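Local coordinates for protein alpha-1,2-mannosidase (Bacteroides thetaiotaomicron, PDB 2WW2) that hydrolyses alpha-mannosides, probably alpha-1,2-linked ones, with inversion at the anomeric carbon, as a calcium-dependent glycoside hydrolase of family 92, at residues G37-W41 and T127-F133; G175-F180 and Y313-G318; F180-M185 and A234-P240; I245-R249 and E303-Q307; F366-W370 and G381-V385. One frame throughout, in Å; residues are numbered along the deposited sequence.

Contact 1: residues G37-W41 and T127-F133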
# COMPACT_ATOMS: atom_id res chain seq x y z
N GLY A 37 16.83 30.43 24.92
CA GLY A 37 18.06 30.50 25.70
C GLY A 37 19.30 30.08 24.93
O GLY A 37 19.27 29.14 24.14
N MET A 38 20.41 30.78 25.19
CA MET A 38 21.66 30.49 24.50
C MET A 38 22.15 29.08 24.77
O MET A 38 22.65 28.42 23.88
CB MET A 38 22.76 31.49 24.90
CG MET A 38 24.08 31.28 24.12
SD MET A 38 25.32 32.52 24.59
CE MET A 38 26.08 31.71 25.98
N ASN A 39 21.99 28.59 26.01
CA ASN A 39 22.41 27.23 26.33
C ASN A 39 21.19 26.44 26.80
O ASN A 39 20.41 26.95 27.62
CB ASN A 39 23.48 27.21 27.44
CG ASN A 39 24.75 27.98 27.07
OD1 ASN A 39 25.31 28.74 27.90
ND2 ASN A 39 25.22 27.78 25.86
N PHE A 40 21.01 25.23 26.27
CA PHE A 40 19.97 24.31 26.77
C PHE A 40 20.63 23.22 27.57
O PHE A 40 21.84 22.98 27.42
CB PHE A 40 19.19 23.62 25.66
CG PHE A 40 18.35 24.54 24.78
CD1 PHE A 40 18.08 25.85 25.16
CD2 PHE A 40 17.82 24.05 23.58
CE1 PHE A 40 17.30 26.69 24.36
CE2 PHE A 40 17.02 24.88 22.75
CZ PHE A 40 16.77 26.19 23.13
N TRP A 41 19.84 22.52 28.39
CA TRP A 41 20.35 21.40 29.17
C TRP A 41 19.46 20.18 28.93
O TRP A 41 18.25 20.34 28.73
CB TRP A 41 20.45 21.76 30.68
CG TRP A 41 21.63 22.69 30.91
CD1 TRP A 41 21.68 24.05 30.68
CD2 TRP A 41 22.95 22.30 31.30
NE1 TRP A 41 22.97 24.51 30.93
CE2 TRP A 41 23.76 23.46 31.31
CE3 TRP A 41 23.53 21.07 31.65
CZ2 TRP A 41 25.10 23.43 31.68
CZ3 TRP A 41 24.88 21.04 32.00
CH2 TRP A 41 25.64 22.21 32.02
N THR A 127 19.04 28.81 33.35
CA THR A 127 18.77 30.19 33.05
C THR A 127 19.08 30.29 31.55
O THR A 127 19.26 29.26 30.91
CB THR A 127 19.70 31.14 33.86
OG1 THR A 127 21.07 30.85 33.56
CG2 THR A 127 19.47 30.96 35.39
N SER A 128 19.16 31.50 30.99
CA SER A 128 19.49 31.67 29.57
C SER A 128 20.85 31.03 29.24
O SER A 128 21.00 30.38 28.21
CB SER A 128 19.56 33.16 29.20
OG SER A 128 18.26 33.75 29.27
N ARG A 129 21.82 31.25 30.11
CA ARG A 129 23.20 30.85 29.82
C ARG A 129 23.82 29.94 30.89
O ARG A 129 24.90 29.41 30.70
CB ARG A 129 24.05 32.11 29.60
CG ARG A 129 23.51 32.94 28.43
CD ARG A 129 24.26 34.30 28.25
NE ARG A 129 23.53 35.10 27.28
CZ ARG A 129 22.44 35.79 27.57
NH1 ARG A 129 21.96 35.79 28.81
NH2 ARG A 129 21.84 36.49 26.61
N GLY A 130 23.11 29.69 31.99
CA GLY A 130 23.68 28.83 33.02
C GLY A 130 22.70 27.79 33.51
O GLY A 130 21.58 27.68 32.98
N ALA A 131 23.11 27.01 34.52
CA ALA A 131 22.24 26.00 35.13
C ALA A 131 22.64 25.79 36.57
O ALA A 131 23.78 26.06 36.95
CB ALA A 131 22.34 24.66 34.36
N VAL A 132 21.73 25.26 37.37
CA VAL A 132 22.08 24.88 38.74
C VAL A 132 21.53 23.48 38.96
O VAL A 132 20.42 23.21 38.53
CB VAL A 132 21.53 25.89 39.78
CG1 VAL A 132 21.81 25.41 41.20
CG2 VAL A 132 22.16 27.28 39.56
N PHE A 133 22.34 22.61 39.57
CA PHE A 133 21.95 21.23 39.90
C PHE A 133 21.80 21.12 41.42
O PHE A 133 22.50 21.82 42.17
CB PHE A 133 23.08 20.24 39.54
CG PHE A 133 23.30 20.02 38.06
CD1 PHE A 133 23.05 18.77 37.49
CD2 PHE A 133 23.78 21.04 37.26
CE1 PHE A 133 23.26 18.55 36.12
CE2 PHE A 133 23.99 20.83 35.88
CZ PHE A 133 23.74 19.59 35.32
O HOH W 1 18.16 28.34 28.46
O HOH W 2 21.72 27.37 30.21
O HOH W 3 25.14 26.56 30.71

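Contact 2: residues G175-F180 and Y313-G318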
# COMPACT_ATOMS: atom_id res chain seq x y z
N GLY A 175 30.43 24.48 10.42
CA GLY A 175 29.79 25.79 10.59
C GLY A 175 30.36 26.65 11.72
O GLY A 175 29.64 27.48 12.29
N VAL A 176 31.65 26.47 12.04
CA VAL A 176 32.30 27.31 13.05
C VAL A 176 33.59 27.93 12.53
O VAL A 176 34.28 27.33 11.69
CB VAL A 176 32.61 26.54 14.36
CG1 VAL A 176 31.30 25.96 14.98
CG2 VAL A 176 33.65 25.43 14.11
N PRO A 177 33.93 29.14 13.01
CA PRO A 177 35.22 29.75 12.68
C PRO A 177 36.39 28.98 13.31
O PRO A 177 36.19 28.14 14.21
CB PRO A 177 35.13 31.15 13.31
CG PRO A 177 33.60 31.38 13.51
CD PRO A 177 33.11 30.01 13.88
N ASP A 178 37.61 29.29 12.88
CA ASP A 178 38.79 28.55 13.33
C ASP A 178 39.09 28.72 14.81
O ASP A 178 39.83 27.93 15.36
CB ASP A 178 40.04 29.01 12.55
CG ASP A 178 40.09 28.46 11.15
OD1 ASP A 178 39.25 27.59 10.80
OD2 ASP A 178 40.99 28.89 10.40
N ASN A 179 38.56 29.76 15.44
CA ASN A 179 38.89 30.02 16.85
C ASN A 179 37.76 29.61 17.78
O ASN A 179 37.72 30.03 18.93
CB ASN A 179 39.22 31.50 17.08
CG ASN A 179 38.06 32.43 16.74
OD1 ASN A 179 37.01 31.98 16.28
ND2 ASN A 179 38.25 33.72 16.96
N PHE A 180 36.85 28.79 17.27
CA PHE A 180 35.66 28.42 18.03
C PHE A 180 35.95 27.68 19.35
O PHE A 180 36.79 26.78 19.40
CB PHE A 180 34.73 27.56 17.17
CG PHE A 180 33.62 26.93 17.93
CD1 PHE A 180 32.48 27.66 18.24
CD2 PHE A 180 33.73 25.63 18.37
CE1 PHE A 180 31.43 27.09 18.98
CE2 PHE A 180 32.68 25.03 19.10
CZ PHE A 180 31.54 25.77 19.42
N TYR A 313 29.87 36.57 20.09
CA TYR A 313 30.85 35.90 19.26
C TYR A 313 30.17 35.58 17.93
O TYR A 313 29.13 34.92 17.92
CB TYR A 313 31.28 34.59 19.91
CG TYR A 313 32.14 33.69 19.01
CD1 TYR A 313 33.48 33.97 18.81
CD2 TYR A 313 31.60 32.56 18.40
CE1 TYR A 313 34.28 33.14 18.01
CE2 TYR A 313 32.38 31.73 17.59
CZ TYR A 313 33.72 32.03 17.39
OH TYR A 313 34.50 31.21 16.60
N SER A 314 30.74 36.04 16.82
CA SER A 314 30.13 35.72 15.54
C SER A 314 30.52 34.33 15.06
O SER A 314 31.72 34.06 14.88
CB SER A 314 30.57 36.73 14.48
OG SER A 314 30.10 36.30 13.21
N PRO A 315 29.53 33.45 14.82
CA PRO A 315 29.92 32.16 14.28
C PRO A 315 30.15 32.25 12.78
O PRO A 315 30.38 31.22 12.15
CB PRO A 315 28.71 31.25 14.59
CG PRO A 315 27.53 32.19 14.54
CD PRO A 315 28.07 33.56 15.02
N TYR A 316 30.07 33.47 12.23
CA TYR A 316 30.36 33.69 10.81
C TYR A 316 31.77 34.22 10.54
O TYR A 316 32.39 33.83 9.56
CB TYR A 316 29.30 34.60 10.14
CG TYR A 316 27.92 33.96 10.22
CD1 TYR A 316 27.53 33.00 9.29
CD2 TYR A 316 27.04 34.28 11.25
CE1 TYR A 316 26.30 32.38 9.38
CE2 TYR A 316 25.80 33.68 11.33
CZ TYR A 316 25.44 32.74 10.39
OH TYR A 316 24.22 32.12 10.46
N ASP A 317 32.28 35.10 11.41
CA ASP A 317 33.63 35.63 11.20
C ASP A 317 34.55 35.45 12.41
O ASP A 317 35.72 35.81 12.36
CB ASP A 317 33.60 37.09 10.69
CG ASP A 317 33.18 38.11 11.75
OD1 ASP A 317 33.03 37.78 12.95
OD2 ASP A 317 32.99 39.27 11.37
N GLY A 318 34.02 34.89 13.50
CA GLY A 318 34.85 34.59 14.67
C GLY A 318 35.30 35.77 15.53
O GLY A 318 36.05 35.59 16.50

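Contact 3: residues F180-M185 and A234-P240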
# COMPACT_ATOMS: atom_id res chain seq x y z
N PHE A 180 36.85 28.79 17.27
CA PHE A 180 35.66 28.42 18.03
C PHE A 180 35.95 27.68 19.35
O PHE A 180 36.79 26.78 19.40
CB PHE A 180 34.73 27.56 17.17
CG PHE A 180 33.62 26.93 17.93
CD1 PHE A 180 32.48 27.66 18.24
CD2 PHE A 180 33.73 25.63 18.37
CE1 PHE A 180 31.43 27.09 18.98
CE2 PHE A 180 32.68 25.03 19.10
CZ PHE A 180 31.54 25.77 19.42
N ALA A 181 35.21 28.06 20.41
CA ALA A 181 35.19 27.32 21.68
C ALA A 181 34.02 27.79 22.52
O ALA A 181 33.59 28.94 22.40
CB ALA A 181 36.47 27.55 22.48
N ASN A 182 33.52 26.89 23.37
CA ASN A 182 32.63 27.27 24.44
C ASN A 182 33.41 27.20 25.76
O ASN A 182 34.00 26.16 26.08
CB ASN A 182 31.36 26.39 24.44
CG ASN A 182 30.39 26.76 25.54
OD1 ASN A 182 29.57 27.69 25.41
ND2 ASN A 182 30.47 26.03 26.63
N TYR A 183 33.47 28.33 26.48
CA TYR A 183 34.26 28.43 27.71
C TYR A 183 33.30 28.27 28.87
O TYR A 183 32.34 29.03 28.99
CB TYR A 183 34.93 29.80 27.77
CG TYR A 183 35.78 30.09 26.54
CD1 TYR A 183 37.07 29.59 26.44
CD2 TYR A 183 35.27 30.82 25.47
CE1 TYR A 183 37.86 29.84 25.31
CE2 TYR A 183 36.05 31.07 24.33
CZ TYR A 183 37.34 30.58 24.26
OH TYR A 183 38.10 30.81 23.15
N PHE A 184 33.53 27.27 29.71
CA PHE A 184 32.58 27.00 30.78
C PHE A 184 33.22 27.09 32.17
O PHE A 184 34.45 27.03 32.32
CB PHE A 184 31.89 25.64 30.58
CG PHE A 184 32.84 24.46 30.60
CD1 PHE A 184 33.23 23.88 31.81
CD2 PHE A 184 33.31 23.90 29.42
CE1 PHE A 184 34.09 22.78 31.84
CE2 PHE A 184 34.18 22.80 29.43
CZ PHE A 184 34.57 22.23 30.63
N MET A 185 32.38 27.29 33.19
CA MET A 185 32.86 27.26 34.56
C MET A 185 31.76 26.75 35.46
O MET A 185 30.56 26.91 35.16
CB MET A 185 33.36 28.63 35.06
CG MET A 185 32.30 29.68 35.31
SD MET A 185 32.87 31.07 36.34
CE MET A 185 32.87 30.38 37.99
N ALA A 234 27.91 28.08 34.18
CA ALA A 234 27.53 28.93 33.05
C ALA A 234 28.64 28.84 32.02
O ALA A 234 29.75 28.39 32.32
CB ALA A 234 27.32 30.39 33.49
N SER A 235 28.33 29.25 30.80
CA SER A 235 29.31 29.21 29.73
C SER A 235 29.19 30.46 28.86
O SER A 235 28.22 31.22 28.96
CB SER A 235 29.15 27.95 28.86
OG SER A 235 28.02 28.06 28.00
N SER A 236 30.18 30.64 28.00
CA SER A 236 30.21 31.78 27.08
C SER A 236 30.87 31.33 25.78
O SER A 236 31.74 30.46 25.80
CB SER A 236 31.01 32.94 27.69
OG SER A 236 31.13 34.01 26.76
N PHE A 237 30.48 31.94 24.67
CA PHE A 237 31.20 31.72 23.41
C PHE A 237 32.26 32.79 23.18
O PHE A 237 33.02 32.71 22.22
CB PHE A 237 30.22 31.67 22.22
CG PHE A 237 29.38 30.43 22.20
CD1 PHE A 237 29.92 29.23 21.72
CD2 PHE A 237 28.09 30.44 22.69
CE1 PHE A 237 29.16 28.05 21.71
CE2 PHE A 237 27.33 29.28 22.70
CZ PHE A 237 27.88 28.08 22.20
N ILE A 238 32.32 33.77 24.06
CA ILE A 238 33.24 34.90 23.88
C ILE A 238 34.60 34.67 24.54
O ILE A 238 35.63 34.80 23.88
CB ILE A 238 32.60 36.24 24.35
CG1 ILE A 238 31.47 36.61 23.38
CG2 ILE A 238 33.65 37.40 24.43
CD1 ILE A 238 30.51 37.67 23.93
N SER A 239 34.59 34.32 25.83
CA SER A 239 35.83 34.16 26.59
C SER A 239 35.56 33.59 27.98
O SER A 239 34.43 33.64 28.46
CB SER A 239 36.48 35.53 26.76
OG SER A 239 35.73 36.26 27.74
N PRO A 240 36.61 33.09 28.66
CA PRO A 240 36.43 32.67 30.04
C PRO A 240 35.97 33.80 30.95
O PRO A 240 35.16 33.58 31.85
CB PRO A 240 37.83 32.16 30.44
CG PRO A 240 38.40 31.68 29.15
CD PRO A 240 37.94 32.71 28.14
O HOH W 4 33.99 30.88 20.52

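Contact 4: residues I245-R249 and E303-Q307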
# COMPACT_ATOMS: atom_id res chain seq x y z
N ILE A 245 31.26 36.42 33.97
CA ILE A 245 30.21 37.45 34.04
C ILE A 245 28.81 36.81 33.97
O ILE A 245 27.92 37.14 34.78
CB ILE A 245 30.39 38.48 32.89
CG1 ILE A 245 31.65 39.31 33.13
CG2 ILE A 245 29.16 39.39 32.76
CD1 ILE A 245 32.14 40.09 31.89
N ASN A 246 28.62 35.91 33.00
CA ASN A 246 27.36 35.18 32.86
C ASN A 246 27.03 34.42 34.14
O ASN A 246 25.91 34.47 34.61
CB ASN A 246 27.41 34.18 31.69
CG ASN A 246 27.54 34.88 30.35
OD1 ASN A 246 27.35 36.09 30.25
ND2 ASN A 246 27.86 34.12 29.30
N PHE A 247 28.03 33.73 34.69
CA PHE A 247 27.87 32.98 35.95
C PHE A 247 27.42 33.91 37.08
O PHE A 247 26.46 33.62 37.81
CB PHE A 247 29.20 32.32 36.33
CG PHE A 247 29.17 31.54 37.64
CD1 PHE A 247 29.01 30.15 37.64
CD2 PHE A 247 29.34 32.20 38.85
CE1 PHE A 247 29.00 29.43 38.84
CE2 PHE A 247 29.32 31.48 40.05
CZ PHE A 247 29.16 30.10 40.04
N ASN A 248 28.11 35.03 37.21
CA ASN A 248 27.83 35.95 38.32
C ASN A 248 26.48 36.63 38.19
O ASN A 248 25.79 36.87 39.19
CB ASN A 248 28.97 36.96 38.48
CG ASN A 248 30.18 36.34 39.13
OD1 ASN A 248 30.05 35.60 40.11
ND2 ASN A 248 31.36 36.64 38.60
N ARG A 249 26.08 36.92 36.96
CA ARG A 249 24.79 37.54 36.76
C ARG A 249 23.64 36.56 36.95
O ARG A 249 22.60 36.93 37.49
CB ARG A 249 24.70 38.18 35.38
CG ARG A 249 23.49 39.10 35.27
CD ARG A 249 23.43 39.80 33.93
NE ARG A 249 24.54 40.72 33.69
CZ ARG A 249 25.46 40.55 32.74
NH1 ARG A 249 25.46 39.45 31.98
NH2 ARG A 249 26.41 41.47 32.57
N GLU A 303 25.23 37.87 24.44
CA GLU A 303 25.53 37.86 25.85
C GLU A 303 25.60 39.31 26.30
O GLU A 303 25.66 40.23 25.47
CB GLU A 303 26.88 37.13 26.06
CG GLU A 303 26.95 35.80 25.27
CD GLU A 303 28.18 34.95 25.57
OE1 GLU A 303 28.62 34.90 26.73
OE2 GLU A 303 28.68 34.30 24.63
N PHE A 304 25.57 39.55 27.60
CA PHE A 304 25.66 40.92 28.08
C PHE A 304 26.97 41.13 28.79
O PHE A 304 27.26 40.48 29.79
CB PHE A 304 24.47 41.24 28.99
CG PHE A 304 23.16 41.22 28.27
CD1 PHE A 304 22.75 42.31 27.51
CD2 PHE A 304 22.33 40.11 28.34
CE1 PHE A 304 21.55 42.30 26.84
CE2 PHE A 304 21.12 40.08 27.66
CZ PHE A 304 20.73 41.19 26.91
N ASP A 305 27.75 42.07 28.27
CA ASP A 305 29.10 42.31 28.77
C ASP A 305 29.11 42.98 30.15
O ASP A 305 28.07 43.13 30.77
CB ASP A 305 29.90 43.12 27.74
CG ASP A 305 29.42 44.56 27.61
OD1 ASP A 305 28.58 45.04 28.41
OD2 ASP A 305 29.90 45.24 26.69
N SER A 306 30.29 43.38 30.62
CA SER A 306 30.39 43.97 31.97
C SER A 306 29.61 45.28 32.11
O SER A 306 29.20 45.64 33.21
CB SER A 306 31.84 44.18 32.40
OG SER A 306 32.50 45.07 31.53
N GLN A 307 29.36 45.96 30.99
CA GLN A 307 28.59 47.20 31.00
C GLN A 307 27.11 46.93 30.79
O GLN A 307 26.30 47.87 30.71
CB GLN A 307 29.10 48.16 29.92
CG GLN A 307 30.04 49.24 30.42
CD GLN A 307 31.00 48.75 31.48
OE1 GLN A 307 31.91 47.97 31.20
NE2 GLN A 307 30.80 49.20 32.72
O HOH W 5 25.03 37.38 29.40

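Contact 5: residues F366-W370 and G381-V385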
# COMPACT_ATOMS: atom_id res chain seq x y z
N PHE A 366 26.65 36.18 2.87
CA PHE A 366 25.36 35.58 2.57
C PHE A 366 24.45 35.59 3.79
O PHE A 366 24.93 35.46 4.92
CB PHE A 366 25.52 34.12 2.11
CG PHE A 366 26.10 33.96 0.71
CD1 PHE A 366 25.26 33.94 -0.40
CD2 PHE A 366 27.46 33.78 0.52
CE1 PHE A 366 25.77 33.77 -1.69
CE2 PHE A 366 27.98 33.61 -0.76
CZ PHE A 366 27.13 33.61 -1.87
N MET A 367 23.15 35.69 3.57
CA MET A 367 22.21 35.43 4.65
C MET A 367 22.18 33.93 4.93
O MET A 367 22.36 33.12 4.02
CB MET A 367 20.81 35.92 4.30
CG MET A 367 20.72 37.42 4.06
SD MET A 367 19.01 37.96 3.86
CE MET A 367 18.69 37.42 2.18
N PRO A 368 21.96 33.55 6.20
CA PRO A 368 21.90 32.12 6.47
C PRO A 368 20.58 31.51 5.99
O PRO A 368 19.58 32.23 5.84
CB PRO A 368 21.98 32.05 7.99
CG PRO A 368 21.43 33.37 8.47
CD PRO A 368 21.73 34.38 7.39
N GLU A 369 20.59 30.19 5.76
CA GLU A 369 19.38 29.44 5.45
C GLU A 369 19.24 28.34 6.51
O GLU A 369 18.27 28.33 7.24
CB GLU A 369 19.39 28.89 4.01
CG GLU A 369 19.47 29.97 2.90
CD GLU A 369 18.26 30.89 2.83
OE1 GLU A 369 17.25 30.60 3.51
OE2 GLU A 369 18.30 31.91 2.10
N TRP A 370 20.24 27.46 6.59
CA TRP A 370 20.42 26.60 7.77
C TRP A 370 21.69 27.06 8.49
O TRP A 370 22.75 27.16 7.88
CB TRP A 370 20.56 25.11 7.36
CG TRP A 370 19.52 24.22 8.01
CD1 TRP A 370 18.48 23.58 7.38
CD2 TRP A 370 19.40 23.91 9.41
NE1 TRP A 370 17.73 22.87 8.32
CE2 TRP A 370 18.28 23.06 9.56
CE3 TRP A 370 20.15 24.25 10.55
CZ2 TRP A 370 17.88 22.56 10.81
CZ3 TRP A 370 19.74 23.77 11.80
CH2 TRP A 370 18.61 22.92 11.91
N GLY A 381 16.22 26.53 -0.73
CA GLY A 381 15.37 27.73 -0.73
C GLY A 381 16.08 29.01 -0.32
O GLY A 381 17.26 28.98 0.06
N ASN A 382 15.35 30.12 -0.39
CA ASN A 382 15.86 31.42 0.05
C ASN A 382 14.88 31.98 1.07
O ASN A 382 14.44 33.13 0.99
CB ASN A 382 15.97 32.38 -1.16
CG ASN A 382 17.08 31.98 -2.13
OD1 ASN A 382 18.08 31.32 -1.77
ND2 ASN A 382 16.91 32.38 -3.36
N ASN A 383 14.51 31.16 2.04
CA ASN A 383 13.48 31.59 2.97
C ASN A 383 13.95 32.58 4.04
O ASN A 383 13.13 33.14 4.77
CB ASN A 383 12.75 30.37 3.54
CG ASN A 383 12.09 29.57 2.44
OD1 ASN A 383 12.41 28.38 2.22
ND2 ASN A 383 11.19 30.21 1.71
N SER A 384 15.26 32.81 4.11
CA SER A 384 15.76 33.97 4.84
C SER A 384 14.96 35.22 4.42
O SER A 384 14.65 36.10 5.24
CB SER A 384 17.24 34.19 4.52
OG SER A 384 17.45 34.27 3.11
N VAL A 385 14.69 35.32 3.12
CA VAL A 385 13.97 36.46 2.58
C VAL A 385 12.57 36.56 3.19
O VAL A 385 12.07 37.64 3.54
CB VAL A 385 13.88 36.35 1.05
CG1 VAL A 385 12.99 37.42 0.49
CG2 VAL A 385 15.32 36.41 0.45

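Contact 1: residues G37-W41 and T127-F133
Asn39 O is approached by two waters that lead across to 127-133. The first donates to Asn39 O at 2.8 Å and also to Thr127 O; the second can donate to Asn39 O and Gly130 O, although more acceptors surround it than it has protons. The direct link is Asn39 N to Ser128 O, 3.0 Å long and nearly straight at 172°. Beside it Asn39 OD1 lies 2.9 Å from Arg129 O, a pair of acceptors that cannot bond, and is hydrogen-bonded to Ser235 OG instead. Both segments belong to the beta-sandwich N-terminal domain of family 92, where they run into strands 40-44 and 130-136. Just ahead of the second strand, Thr127 OG1 accepts from Gly130 N at 2.8 Å, forming an ST motif, and also bonds Glu250 OE1. Farther along, Ala131 CB sits over one face of the Trp41 indole, 3.6 Å from the centroid of its five-membered ring, a CH-pi contact. A third water lies in the indole plane at its edge, accepts from Trp41 NE1 at 3.0 Å and donates to Arg129 O. Phe133 turns its edge toward the face of the six-membered ring in an offset edge-to-face pair, planes at 85°. Met38, its CG anti to the backbone N (chi1 -176°), crosses Arg129 at about a right angle and brings CE to 3.8 Å from Arg129 CG. The guanidinium beyond is held by Glu250 in a salt bridge and by Tyr302 O.

Contact 2: residues G175-F180 and Y313-G318
Tyr313 reaches across from the end of strand 310-313 to set its hydroxyl against a type I beta turn, Pro177 to Phe180, and so joins a loop of the family 92 N-terminal domain to one of the catalytic domain. Its CB already points toward 175-180, and CG stands anti to the backbone N (chi1 170°), which sends the ring straight on toward the turn. Along one flank of the ring CE2 comes within 4.1 Å of Phe180 CD1, meeting the Phe180 ring at its edge, while the two side chains cross at about a right angle. On the other flank CE1 lies close to Asn179 OD1. CZ packs against Pro177, 3.9 Å from its CG, and the hydroxyl at the tip is set tightly on the same pyrrolidine, with Tyr313 OH 3.2 Å from Pro177 CG. Tyr313 OH donates to Asn179 OD1 at 2.6 Å, with OD1 near the plane of the phenol ring. A phenylalanine here would lack the hydroxyl and would probably leave Asn179 OD1 without this donor and its amide freer to turn. On the side of 313-318 the chain is curled by Ser314 OG, which accepts from Tyr316 N and Asp317 N in an ST turn and ST motif and also bonds Glu363. Gly318, with positive phi, has no side chain to keep Pro177 CB from coming within 3.7 Å of its CA. The other end of the Asn179 amide completes the grip: ND2 donates to Gly318 O at 2.9 Å, almost straight at 175°, with the acceptor lying in the amide plane.

Contact 3: residues F180-M185 and A234-P240
Asn182 swings its amide to the side opposite its own backbone nitrogen (chi1 -180°), while the Phe237 ring is set opposite the carbonyl carbon (chi1 -72°); the two turns leave Asn182 OD1 3.6 Å above the Phe237 ring plane, over its centre. The same oxygen lies 3.0 Å from Ser235 OG, which may donate to it, but Asn39 OD1 competes for that one proton; Gln66 NE2 donates to the serine. Phe237 also receives the Phe180 ring, CE1 to CE1 3.7 Å, and stacks on Phe301. The backbones that carry these side chains, strands 182-188 and 229-236 of the beta sandwich with the residues just beyond, pair antiparallel. Tyr183 and Ser236 form a hydrogen-bonded pair, Tyr183 N to Ser236 O at 2.8 Å, and so do Met185 and Ala234, Met185 N to Ala234 O at 3.0 Å. Between them Phe184 and Ser235, a non-hydrogen-bonded pair, bring their CA atoms within 4.1 Å. Where the strand gives way to the helix that follows, Ser236 OG accepts from Ile238 N at 3.0 Å, an ST turn, while bonding Glu303 OE1, and Ser239 takes the N-cap position, its side chain accepting from Gln242 N. Pro240, at the head of helix 240-250, lies over one face of the Tyr183 ring, its CD 3.9 Å from the ring centroid in a CH-pi contact offset toward the rim. A water accepts from Ala181 N and donates to Phe237 O, spanning the two segments beyond the last paired residues.

Contact 4: residues I245-R249 and E303-Q307
Arg249 and Phe304 make the main polar link: both terminal nitrogens of the guanidinium converge on one carbonyl oxygen, NH1 at 3.0 Å and NH2 at 3.1 Å from Phe304 O. They come from the same face of the carbonyl plane, NH2 well above it and NH1 only tilted. NH2 adds a weak bond to Asp305 O. The bend of the arginine chain at chi3 (-65°) turns the guanidinium back over the strand end, where one of its faces covers Phe304 CB, 3.6 Å from NH1. The second polar group is an amide against a carboxylate. Asn246 ND2 donates to Glu303 OE1 at 2.8 Å, reaching it on the anti side and 34° out of the carboxylate plane, while the acceptor stays near the amide plane. Asn246 OD1 takes a proton from a water that in turn accepts from Phe304 N at 2.9 Å. In the fold these bonds fasten helix 240-250, which directly follows the last strand of the beta sandwich, to the end of strand 299-304 in a five-stranded antiparallel sheet. Glu303 serves both sides of that junction, since OE1 also accepts from Ser236 OG and OE2 from Phe237 N. The van der Waals share falls to Ile245, whose two branches divide the work: CG2 rests against the carbonyl oxygen, 3.7 Å from Phe304 O, and CD1 reaches farther along the loop to 4.1 Å from Ser306 CB.

Contact 5: residues F366-W370 and G381-V385
The loop 366-370 passes the N-terminal part of helix 383-393 most closely where the CA atoms of Glu369 and Ser384 stand 5.8 Å apart. Glu369 folds back on itself, with CG beside the backbone N (chi1 -62°) and a further bend at chi2 (-65°), and so presents both carboxylate oxygens to one serine. OE1 accepts from Ser384 N at 3.0 Å on its syn side; OE2 accepts from Ser384 OG at 2.7 Å, the hydroxyl approaching from above the carboxylate plane. An alanine in place of Glu369 would keep neither oxygen and would probably leave the Ser384 amide and hydroxyl without these acceptors. Next to this pair Ser384 CB lies 3.3 Å from Pro368 O, a buried carbonyl for which the model offers no partner. Met367, bent at its last torsion, lays CE alongside Ser384 OG at 3.5 Å and meets Val385 CG2 at 3.9 Å. Gln411 of helix 401-413 is the second support, its NE2 donating to both Glu369 OE2 and Met367 O. The contact thus sits among the helices of the catalytic domain, an (alpha/alpha)6 barrel in this family, with Met367 against helix 347-364 and Val385 against helix 444-465.

Contacts 1, 3 and 4 illustrate how a domain junction is built from overlapping contacts: their centres lie 12 to 14 Å apart and each touches the other two. Asn39 OD1 meets Ser235 OG at 2.8 Å between contacts 1 and 3, and Asn246 ND2 probably hydrogen-bonds Ser235 O at 2.9 Å between contacts 3 and 4. Contact 2 shares Phe180 with contact 3, which, like contact 4, is nested in the loop that contact 2 closes. Contact 5 stands apart, about 31 Å from contact 4 between centres, yet Tyr316 OH approaches Pro368 CB at 3.3 Å, linking it to contact 2. None of the five includes a residue of the two sodium sites.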